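Local coordinates for protein arylsulfatase (PDB 7AJ0) that probably removes sulfate esters from fucoidan as an exo-acting, calcium-binding sulfatase that assembles as a hexamer, at residues 30-33 / 34-37; 378-381 / 382-386; 83-86 / 87-91. All coordinates share one frame; numbering follows the deposited sequence.

Contact 1 of 3, residues 30-33 / 34-37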
loop_
_atom_site.group_PDB
_atom_site.type_symbol
_atom_site.label_atom_id
_atom_site.label_comp_id
_atom_site.label_asym_id
_atom_site.label_seq_id
_atom_site.Cartn_x
_atom_site.Cartn_y
_atom_site.Cartn_z
ATOM N N ARG A 30 14.570 -17.443 -42.358
ATOM C CA ARG A 30 15.997 -17.534 -42.042
ATOM C C ARG A 30 16.671 -18.414 -43.089
ATOM O O ARG A 30 17.190 -19.492 -42.782
ATOM C CB ARG A 30 16.213 -18.088 -40.636
ATOM C CG ARG A 30 15.532 -17.294 -39.531
ATOM C CD ARG A 30 16.092 -15.886 -39.404
ATOM N NE ARG A 30 15.484 -15.163 -38.289
ATOM C CZ ARG A 30 15.543 -13.844 -38.124
ATOM N NH1 ARG A 30 16.182 -13.089 -39.008
ATOM N NH2 ARG A 30 14.954 -13.280 -37.077
ATOM N N PRO A 31 16.686 -17.970 -44.350
ATOM C CA PRO A 31 17.066 -18.890 -45.439
ATOM C C PRO A 31 18.486 -19.416 -45.345
ATOM O O PRO A 31 18.732 -20.568 -45.724
ATOM C CB PRO A 31 16.854 -18.038 -46.704
ATOM C CG PRO A 31 16.895 -16.617 -46.231
ATOM C CD PRO A 31 16.333 -16.625 -44.840
ATOM N N GLU A 32 19.437 -18.612 -44.862
ATOM C CA GLU A 32 20.805 -19.109 -44.740
ATOM C C GLU A 32 20.922 -20.105 -43.590
ATOM O O GLU A 32 21.594 -21.134 -43.715
ATOM C CB GLU A 32 21.777 -17.947 -44.555
ATOM C CG GLU A 32 21.856 -17.010 -45.756
ATOM C CD GLU A 32 22.201 -17.734 -47.049
ATOM O OE1 GLU A 32 23.146 -18.552 -47.048
ATOM O OE2 GLU A 32 21.515 -17.490 -48.065
ATOM N N GLN A 33 20.270 -19.819 -42.462
ATOM C CA GLN A 33 20.227 -20.789 -41.374
ATOM C C GLN A 33 19.520 -22.067 -41.814
ATOM O O GLN A 33 19.918 -23.172 -41.427
ATOM C CB GLN A 33 19.537 -20.172 -40.156
ATOM C CG GLN A 33 20.309 -19.012 -39.535
ATOM C CD GLN A 33 19.537 -18.286 -38.443
ATOM O OE1 GLN A 33 19.715 -17.085 -38.244
ATOM N NE2 GLN A 33 18.687 -19.012 -37.727
ATOM N N GLU A 34 18.475 -21.935 -42.635
ATOM C CA GLU A 34 17.749 -23.111 -43.107
ATOM C C GLU A 34 18.631 -23.987 -43.990
ATOM O O GLU A 34 18.554 -25.220 -43.921
ATOM C CB GLU A 34 16.486 -22.673 -43.854
ATOM C CG GLU A 34 15.708 -23.800 -44.525
ATOM C CD GLU A 34 15.106 -24.786 -43.537
ATOM O OE1 GLU A 34 15.084 -24.488 -42.324
ATOM O OE2 GLU A 34 14.656 -25.866 -43.978
ATOM N N LYS A 35 19.471 -23.377 -44.831
ATOM C CA LYS A 35 20.411 -24.165 -45.620
ATOM C C LYS A 35 21.336 -24.978 -44.721
ATOM O O LYS A 35 21.588 -26.160 -44.982
ATOM C CB LYS A 35 21.235 -23.260 -46.534
ATOM C CG LYS A 35 20.546 -22.875 -47.829
ATOM C CD LYS A 35 21.448 -21.987 -48.672
ATOM C CE LYS A 35 20.643 -20.977 -49.477
ATOM N NZ LYS A 35 21.525 -19.982 -50.154
ATOM N N VAL A 36 21.856 -24.356 -43.660
ATOM C CA VAL A 36 22.723 -25.074 -42.731
ATOM C C VAL A 36 21.963 -26.215 -42.070
ATOM O O VAL A 36 22.475 -27.334 -41.949
ATOM C CB VAL A 36 23.301 -24.105 -41.683
ATOM C CG1 VAL A 36 23.820 -24.875 -40.480
ATOM C CG2 VAL A 36 24.406 -23.261 -42.292
ATOM N N ALA A 37 20.731 -25.953 -41.629
ATOM C CA ALA A 37 19.962 -26.985 -40.943
ATOM C C ALA A 37 19.643 -28.150 -41.873
ATOM O O ALA A 37 19.718 -29.316 -41.466
ATOM C CB ALA A 37 18.674 -26.385 -40.377
#

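Contact 2 of 3, residues 378-381 / 382-386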
loop_
_atom_site.group_PDB
_atom_site.type_symbol
_atom_site.label_atom_id
_atom_site.label_comp_id
_atom_site.label_asym_id
_atom_site.label_seq_id
_atom_site.Cartn_x
_atom_site.Cartn_y
_atom_site.Cartn_z
ATOM N N THR A 378 4.938 -24.229 -28.020
ATOM C CA THR A 378 4.368 -24.701 -29.273
ATOM C C THR A 378 5.431 -24.860 -30.355
ATOM O O THR A 378 5.211 -25.600 -31.319
ATOM C CB THR A 378 3.279 -23.747 -29.767
ATOM O OG1 THR A 378 3.831 -22.435 -29.942
ATOM C CG2 THR A 378 2.128 -23.686 -28.776
ATOM N N ASP A 379 6.574 -24.182 -30.215
ATOM C CA ASP A 379 7.643 -24.327 -31.195
ATOM C C ASP A 379 8.331 -25.683 -31.076
ATOM O O ASP A 379 8.849 -26.202 -32.071
ATOM C CB ASP A 379 8.662 -23.198 -31.035
ATOM C CG ASP A 379 8.069 -21.831 -31.330
ATOM O OD1 ASP A 379 6.984 -21.771 -31.946
ATOM O OD2 ASP A 379 8.694 -20.815 -30.952
ATOM N N ILE A 380 8.358 -26.265 -29.876
ATOM C CA ILE A 380 8.880 -27.620 -29.729
ATOM C C ILE A 380 8.004 -28.599 -30.500
ATOM O O ILE A 380 8.499 -29.493 -31.198
ATOM C CB ILE A 380 8.975 -28.002 -28.241
ATOM C CG1 ILE A 380 9.925 -27.052 -27.509
ATOM C CG2 ILE A 380 9.443 -29.446 -28.096
ATOM C CD1 ILE A 380 9.845 -27.142 -25.994
ATOM N N TYR A 381 6.684 -28.443 -30.382
ATOM C CA TYR A 381 5.752 -29.272 -31.137
ATOM C C TYR A 381 6.005 -29.154 -32.632
ATOM O O TYR A 381 6.180 -30.163 -33.325
ATOM C CB TYR A 381 4.322 -28.857 -30.779
ATOM C CG TYR A 381 3.229 -29.422 -31.653
ATOM C CD1 TYR A 381 2.917 -28.837 -32.874
ATOM C CD2 TYR A 381 2.483 -30.516 -31.242
ATOM C CE1 TYR A 381 1.911 -29.338 -33.666
ATOM C CE2 TYR A 381 1.474 -31.025 -32.029
ATOM C CZ TYR A 381 1.192 -30.433 -33.239
ATOM O OH TYR A 381 0.187 -30.938 -34.031
ATOM N N MET A 382 6.039 -27.924 -33.147
ATOM C CA MET A 382 6.183 -27.730 -34.586
ATOM C C MET A 382 7.572 -28.127 -35.068
ATOM O O MET A 382 7.721 -28.619 -36.192
ATOM C CB MET A 382 5.891 -26.274 -34.945
ATOM C CG MET A 382 5.433 -26.072 -36.381
ATOM S SD MET A 382 3.903 -26.952 -36.757
ATOM C CE MET A 382 2.713 -26.043 -35.775
ATOM N N THR A 383 8.597 -27.913 -34.241
ATOM C CA THR A 383 9.936 -28.386 -34.578
ATOM C C THR A 383 9.973 -29.909 -34.636
ATOM O O THR A 383 10.578 -30.490 -35.545
ATOM C CB THR A 383 10.942 -27.854 -33.554
ATOM O OG1 THR A 383 10.916 -26.418 -33.554
ATOM C CG2 THR A 383 12.350 -28.335 -33.867
ATOM N N SER A 384 9.319 -30.572 -33.680
ATOM C CA SER A 384 9.258 -32.029 -33.699
ATOM C C SER A 384 8.600 -32.538 -34.976
ATOM O O SER A 384 9.067 -33.510 -35.578
ATOM C CB SER A 384 8.496 -32.539 -32.475
ATOM O OG SER A 384 9.166 -32.210 -31.272
ATOM N N LEU A 385 7.510 -31.895 -35.402
ATOM C CA LEU A 385 6.804 -32.363 -36.589
ATOM C C LEU A 385 7.667 -32.239 -37.837
ATOM O O LEU A 385 7.566 -33.070 -38.746
ATOM C CB LEU A 385 5.504 -31.586 -36.775
ATOM C CG LEU A 385 4.459 -31.705 -35.666
ATOM C CD1 LEU A 385 3.155 -31.055 -36.116
ATOM C CD2 LEU A 385 4.238 -33.151 -35.260
ATOM N N ARG A 386 8.514 -31.210 -37.908
ATOM C CA ARG A 386 9.361 -31.045 -39.085
ATOM C C ARG A 386 10.500 -32.059 -39.089
ATOM O O ARG A 386 10.874 -32.572 -40.149
ATOM C CB ARG A 386 9.900 -29.615 -39.144
ATOM C CG ARG A 386 10.823 -29.343 -40.319
ATOM C CD ARG A 386 12.281 -29.510 -39.925
ATOM N NE ARG A 386 13.177 -29.405 -41.073
ATOM C CZ ARG A 386 13.640 -28.259 -41.567
ATOM N NH1 ARG A 386 13.290 -27.101 -41.018
ATOM N NH2 ARG A 386 14.453 -28.273 -42.614
#

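Contact 3 of 3, residues 83-86 / 87-91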
loop_
_atom_site.group_PDB
_atom_site.type_symbol
_atom_site.label_atom_id
_atom_site.label_comp_id
_atom_site.label_asym_id
_atom_site.label_seq_id
_atom_site.Cartn_x
_atom_site.Cartn_y
_atom_site.Cartn_z
ATOM N N ILE A 83 22.273 -30.906 -15.568
ATOM C CA ILE A 83 21.547 -29.921 -16.362
ATOM C C ILE A 83 22.491 -28.820 -16.826
ATOM O O ILE A 83 22.378 -28.317 -17.951
ATOM C CB ILE A 83 20.362 -29.357 -15.556
ATOM C CG1 ILE A 83 19.313 -30.450 -15.338
ATOM C CG2 ILE A 83 19.763 -28.156 -16.268
ATOM C CD1 ILE A 83 18.370 -30.177 -14.183
ATOM N N ASP A 84 23.437 -28.429 -15.971
ATOM C CA ASP A 84 24.432 -27.443 -16.381
ATOM C C ASP A 84 25.244 -27.954 -17.563
ATOM O O ASP A 84 25.569 -27.191 -18.481
ATOM C CB ASP A 84 25.353 -27.103 -15.207
ATOM C CG ASP A 84 24.635 -26.352 -14.096
ATOM O OD1 ASP A 84 23.426 -26.075 -14.245
ATOM O OD2 ASP A 84 25.281 -26.039 -13.072
ATOM N N LYS A 85 25.572 -29.248 -17.563
ATOM C CA LYS A 85 26.411 -29.800 -18.620
ATOM C C LYS A 85 25.658 -29.874 -19.943
ATOM O O LYS A 85 26.245 -29.653 -21.008
ATOM C CB LYS A 85 26.926 -31.175 -18.196
ATOM C CG LYS A 85 28.064 -31.708 -19.047
ATOM C CD LYS A 85 28.724 -32.915 -18.392
ATOM C CE LYS A 85 29.754 -33.562 -19.312
ATOM N NZ LYS A 85 30.887 -32.650 -19.647
ATOM N N LEU A 86 24.354 -30.170 -19.899
ATOM C CA LEU A 86 23.546 -30.091 -21.112
ATOM C C LEU A 86 23.610 -28.693 -21.719
ATOM O O LEU A 86 23.763 -28.539 -22.936
ATOM C CB LEU A 86 22.093 -30.462 -20.817
ATOM C CG LEU A 86 21.697 -31.935 -20.744
ATOM C CD1 LEU A 86 20.197 -32.062 -20.475
ATOM C CD2 LEU A 86 22.073 -32.681 -22.014
ATOM N N ALA A 87 23.501 -27.661 -20.881
ATOM C CA ALA A 87 23.488 -26.293 -21.386
ATOM C C ALA A 87 24.863 -25.875 -21.894
ATOM O O ALA A 87 24.982 -25.276 -22.969
ATOM C CB ALA A 87 23.011 -25.338 -20.289
ATOM N N ASN A 88 25.916 -26.173 -21.130
ATOM C CA ASN A 88 27.248 -25.715 -21.513
ATOM C C ASN A 88 27.773 -26.458 -22.734
ATOM O O ASN A 88 28.579 -25.909 -23.494
ATOM C CB ASN A 88 28.213 -25.872 -20.338
ATOM C CG ASN A 88 27.894 -24.928 -19.194
ATOM O OD1 ASN A 88 27.335 -23.850 -19.401
ATOM N ND2 ASN A 88 28.252 -25.327 -17.980
ATOM N N GLU A 89 27.341 -27.698 -22.939
ATOM C CA GLU A 89 27.692 -28.458 -24.131
ATOM C C GLU A 89 26.629 -28.351 -25.213
ATOM O O GLU A 89 26.677 -29.097 -26.196
ATOM C CB GLU A 89 27.931 -29.922 -23.762
ATOM C CG GLU A 89 29.182 -30.116 -22.927
ATOM C CD GLU A 89 29.212 -31.448 -22.214
ATOM O OE1 GLU A 89 28.329 -32.292 -22.477
ATOM O OE2 GLU A 89 30.122 -31.646 -21.383
ATOM N N GLY A 90 25.680 -27.438 -25.056
ATOM C CA GLY A 90 24.630 -27.231 -26.044
ATOM C C GLY A 90 24.220 -25.786 -26.097
ATOM O O GLY A 90 25.064 -24.887 -25.979
ATOM N N LEU A 91 22.922 -25.549 -26.258
ATOM C CA LEU A 91 22.370 -24.212 -26.446
ATOM C C LEU A 91 21.443 -23.891 -25.285
ATOM O O LEU A 91 20.506 -24.646 -25.006
ATOM C CB LEU A 91 21.623 -24.127 -27.780
ATOM C CG LEU A 91 20.704 -22.935 -28.030
ATOM C CD1 LEU A 91 21.477 -21.635 -28.036
ATOM C CD2 LEU A 91 19.962 -23.121 -29.352
#

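Contact 1 of 3, residues 30-33 / 34-37
Arg30, at the N-cap of helix 31-48, gives its carbonyl to the amide of Glu34: Arg30 O and Glu34 N are 2.8 Å apart. Its guanidinium NH2 is hydrogen-bonded to Ser416 O. Pro31 opens the first turn, where its missing N-H costs no helical bond, and its O receives Lys35 N at 3.0 Å. Glu32 comes next and carries the side-chain contact. Its chain bends at chi2 (-55°), bringing the carboxylate to Lys35 so that the two chains run alongside each other. Lys35 NZ meets Glu32 OE2 at 3.3 Å on the syn side, 23° out of the carboxylate plane, a salt bridge one turn along the solvent-facing flank. Glu32 O also takes Val36 N at 3.2 Å. Gln33 closes the segment: its O accepts Ala37 N at 2.9 Å, while its extended side chain reaches the backbone of Lys415 and Ala407. Glu34 turns its carboxylate to Arg386. Ala37 is buried against Thr406 and Leu410, and Glu34 packs on Ala407, laying the start of helix 31-48 against helix 406-409 and the loop that follows it.

Contact 2 of 3, residues 378-381 / 382-386
The ring of Tyr381 is bordered by its neighbour Met382 and by Leu385, one turn on along helix 377-387. Leu385 lies over one ring face, its CG 4.0 Å above the plane and offset toward the rim, and the two side chains cross obliquely. The closest approach is Leu385 CD1 to Tyr381 CE1, a tight 3.2 Å. Met382 comes instead to the ring edge: its chain, bent at chi2 and chi3, curls so that CE lies in the ring plane, 4.0 Å from Tyr381 CE1. CG anti to the backbone N (chi1 169°) sets the tyrosine ring on the carbonyl side, where Leu385 and Met382 meet it, and its OH bonds to Val139 O. A leucine in place of Tyr381 would probably leave Val139 O without its phenol partner and open a gap between Met382 CE and Leu385.

Elsewhere on the helix two hydroxyls fold back onto carbonyls one turn earlier. Thr383 OG1 donates to Asp379 O at 2.6 Å, while Thr383 N reaches the same oxygen at 2.8 Å from the opposite face of its plane. Ser384 repeats the pattern: OG, above the carbonyl plane, and N both bond to Ile380 O, OG at 2.8 Å. Each hydroxyl has a further partner, Gln405 N for Thr383 and Tyr263 OH for Ser384. The touching residues are all buried: Tyr381 and Leu385 pack on helix 141-146, Thr378 and Ile380 on helix 102-111, and Thr383 on helix 406-409, while Tyr263 comes from strand 262-267.

Contact 3 of 3, residues 83-86 / 87-91
Asn88 N donates to Asp84 O at 2.9 Å with an N-H...O angle of 162°, one of the last regular bonds of helix 81-88. The asparagine side chain stays close to that carbonyl: its CG, anti to its own carbonyl carbon (chi1 -68°), lies 3.3 Å from Asp84 O, although the amide nitrogen is badly angled for a bond. The Asp84 carboxylate turns elsewhere, OD1 being gripped by both Thr80 OG1 and Val69 N, which ties the helix to Thr80, just before it, and to the earlier loop at Val69.

Two further backbone bonds flank this one. Ala87 N donates to Ile83 O at 3.2 Å, and Glu89 N to Lys85 O at 3.0 Å. Glu89 is the first residue to leave helical geometry, yet its CB still rests 3.2 Å from Lys85 O. Its extended chain crosses that of Lys85, bringing the carboxylate to the ammonium group; the oppositely charged groups are paired, but they are modelled too close together, and the bridge is doubtful in detail. At Gly90 the chain turns off. Gly90 N bonds to Ala87 O at 3.1 Å, and a side chain at this backbone geometry would run into Leu86 O.

Leu86 packs on Tyr360, Thr302 and Val306, so the helix packs against both strand 354-360 and helix 290-311. Through Gly90 and Leu91 the chain passes straight into strand 91-97, so helix 81-88 runs into a strand of the central mixed sheet, consistent with the alpha/beta core of the alkaline phosphatase clan to which sulfatases belong.

Along the chain the order is contact 1, contact 3, contact 2: helix 31-48, then helix 81-88, then helix 377-387. Contacts 1 and 2 lie about 17 Å apart between centres and touch directly, Glu34 OE2 making a 2.8 Å salt bridge with Arg386 NH2, and both lean on helix 406-409. The exposed start of helix 31-48 is thereby joined to the largely buried helix 377-387, far away in sequence. Contact 3 stands apart, about 23 Å from contact 1 and 21 Å from contact 2 between centres. Contacts 2 and 3 both fall within the sulfatase family region and are linked through the central mixed sheet, since strand 91-97, which follows contact 3, pairs with strand 375-376 just before helix 377-387.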